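PDB 4OIT: LysM domain protein from Mycobacterium smegmatis, which binds mannose as a beta-prism II lectin that forms a domain-swapped dimer. Local coordinates for residues Q51-A56 with F64-A69. Numbering follows the deposited sequence.
Sequences QDVVRA and FVLYTA. With BMA (beta-D-mannopyranose), chain I.
Tyr67 OH is gripped by three hydrogen bonds: mannose O4 at 2.5 Å and, more loosely, mannose O3 at 3.2 Å both donate to it, and Gln59 OE1 accepts the third from the hydroxyl. Tyr67 lies on the second strand of a beta hairpin, part of a beta-prism II lectin domain whose beta-mannose pocket here is completed by Gln59, Asp61 and Asn63; Val65 CG2 adds an apolar contact to mannose C6. A classic beta bulge places Val54 and Arg55 together against Tyr67. Val54 N donates to Tyr67 O (3.0 Å), and Tyr67 N donates to Arg55 O, the straightest of the three cross-strand bonds at 164°. Beyond the bulge, Ala69 N reaches Asp52 O nearly along its C=O axis.

Arg55 starts in the crowded position between N and carbonyl carbon (chi1 73°), then runs extended to NE, setting its guanidinium over Tyr67 CB, so that NH2 reaches over the rim of one ring face, 3.9 Å from Tyr67 CG. The planes are 15° apart; Val65 CG1 packs on the opposite ring face. On the other side of the sheet, Ala56 CB touches Leu66 CD1 and Phe64 CE1, next to Leu28 and Leu34. A strand of the second subunit pairs with Val65, Leu66 and Tyr67, carrying the sheet across the swapped dimer. From within the bulge, Val54 CG1 presses tightly on Ala69 CB at 3.4 Å.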
# COMPACT_ATOMS: atom_id res chain seq x y z
N GLN B 51 -5.56 -9.84 6.28
CA GLN B 51 -5.94 -8.77 5.34
C GLN B 51 -4.84 -7.73 5.11
O GLN B 51 -5.11 -6.63 4.63
CB GLN B 51 -7.22 -8.08 5.83
CG GLN B 51 -8.37 -9.04 6.10
CD GLN B 51 -9.68 -8.34 6.43
OE1 GLN B 51 -9.81 -7.13 6.26
NE2 GLN B 51 -10.65 -9.10 6.91
N ASP B 52 -3.60 -8.09 5.46
CA ASP B 52 -2.41 -7.28 5.14
C ASP B 52 -2.40 -5.86 5.73
O ASP B 52 -1.77 -4.96 5.18
CB ASP B 52 -2.21 -7.19 3.62
CG ASP B 52 -2.16 -8.55 2.97
OD1 ASP B 52 -1.38 -9.41 3.43
OD2 ASP B 52 -2.90 -8.76 1.98
N VAL B 53 -3.09 -5.67 6.85
CA VAL B 53 -3.12 -4.36 7.51
C VAL B 53 -1.74 -4.09 8.10
O VAL B 53 -1.21 -4.91 8.84
CB VAL B 53 -4.19 -4.31 8.63
CG1 VAL B 53 -4.14 -2.98 9.37
CG2 VAL B 53 -5.58 -4.52 8.05
N VAL B 54 -1.16 -2.94 7.74
CA VAL B 54 0.18 -2.57 8.22
C VAL B 54 0.22 -1.32 9.10
O VAL B 54 1.24 -1.04 9.74
CB VAL B 54 1.19 -2.40 7.06
CG1 VAL B 54 1.40 -3.73 6.36
CG2 VAL B 54 0.74 -1.32 6.08
N ARG B 55 -0.87 -0.56 9.13
CA ARG B 55 -0.99 0.54 10.08
C ARG B 55 -2.45 0.82 10.42
O ARG B 55 -3.36 0.47 9.67
CB ARG B 55 -0.31 1.81 9.56
CG ARG B 55 -1.04 2.52 8.43
CD ARG B 55 -0.35 3.83 8.07
NE ARG B 55 -1.01 4.52 6.97
CZ ARG B 55 -0.91 4.18 5.68
NH1 ARG B 55 -0.18 3.13 5.31
NH2 ARG B 55 -1.55 4.89 4.77
N ALA B 56 -2.65 1.46 11.57
CA ALA B 56 -3.96 1.87 12.03
C ALA B 56 -3.85 3.30 12.52
O ALA B 56 -3.43 3.56 13.65
CB ALA B 56 -4.44 0.95 13.15
N PHE B 64 -10.74 6.99 12.20
CA PHE B 64 -9.75 5.99 12.60
C PHE B 64 -9.86 4.82 11.63
O PHE B 64 -10.93 4.24 11.47
CB PHE B 64 -9.98 5.55 14.05
CG PHE B 64 -9.06 4.44 14.50
CD1 PHE B 64 -7.70 4.50 14.27
CD2 PHE B 64 -9.57 3.35 15.20
CE1 PHE B 64 -6.86 3.48 14.70
CE2 PHE B 64 -8.74 2.33 15.63
CZ PHE B 64 -7.38 2.40 15.38
N VAL B 65 -8.74 4.48 10.99
CA VAL B 65 -8.75 3.61 9.81
C VAL B 65 -7.58 2.63 9.80
O VAL B 65 -6.44 3.02 9.98
CB VAL B 65 -8.66 4.45 8.52
CG1 VAL B 65 -8.66 3.55 7.29
CG2 VAL B 65 -9.79 5.46 8.44
N LEU B 66 -7.89 1.35 9.56
CA LEU B 66 -6.88 0.34 9.30
C LEU B 66 -6.58 0.32 7.81
O LEU B 66 -7.49 0.13 7.00
CB LEU B 66 -7.35 -1.05 9.76
CG LEU B 66 -7.06 -1.44 11.21
CD1 LEU B 66 -7.70 -0.47 12.19
CD2 LEU B 66 -7.55 -2.85 11.47
N TYR B 67 -5.31 0.51 7.45
CA TYR B 67 -4.89 0.48 6.04
C TYR B 67 -4.05 -0.75 5.75
O TYR B 67 -3.31 -1.23 6.61
CB TYR B 67 -4.08 1.72 5.69
CG TYR B 67 -4.91 2.96 5.46
CD1 TYR B 67 -5.54 3.18 4.25
CD2 TYR B 67 -5.06 3.91 6.46
CE1 TYR B 67 -6.30 4.32 4.03
CE2 TYR B 67 -5.81 5.05 6.26
CZ TYR B 67 -6.43 5.25 5.04
OH TYR B 67 -7.18 6.38 4.84
N THR B 68 -4.15 -1.25 4.53
CA THR B 68 -3.33 -2.36 4.07
C THR B 68 -2.02 -1.83 3.53
O THR B 68 -1.87 -0.62 3.32
CB THR B 68 -4.01 -3.18 2.95
OG1 THR B 68 -4.04 -2.41 1.74
CG2 THR B 68 -5.42 -3.58 3.35
N ALA B 69 -1.08 -2.73 3.32
CA ALA B 69 0.16 -2.39 2.64
C ALA B 69 -0.09 -2.38 1.15
O ALA B 69 -1.07 -2.95 0.67
CB ALA B 69 1.26 -3.39 2.97
C1 BMA I . -12.89 8.16 4.11
C2 BMA I . -11.65 9.00 4.45
C3 BMA I . -10.44 8.19 4.01
C4 BMA I . -10.48 6.74 4.48
C5 BMA I . -11.80 5.99 4.25
C6 BMA I . -11.84 4.88 5.30
O1 BMA I . -14.21 8.70 4.44
O2 BMA I . -11.58 9.27 5.88
O3 BMA I . -9.23 8.81 4.49
O4 BMA I . -9.46 6.00 3.77
O5 BMA I . -13.01 6.75 4.38
O6 BMA I . -12.60 3.78 4.80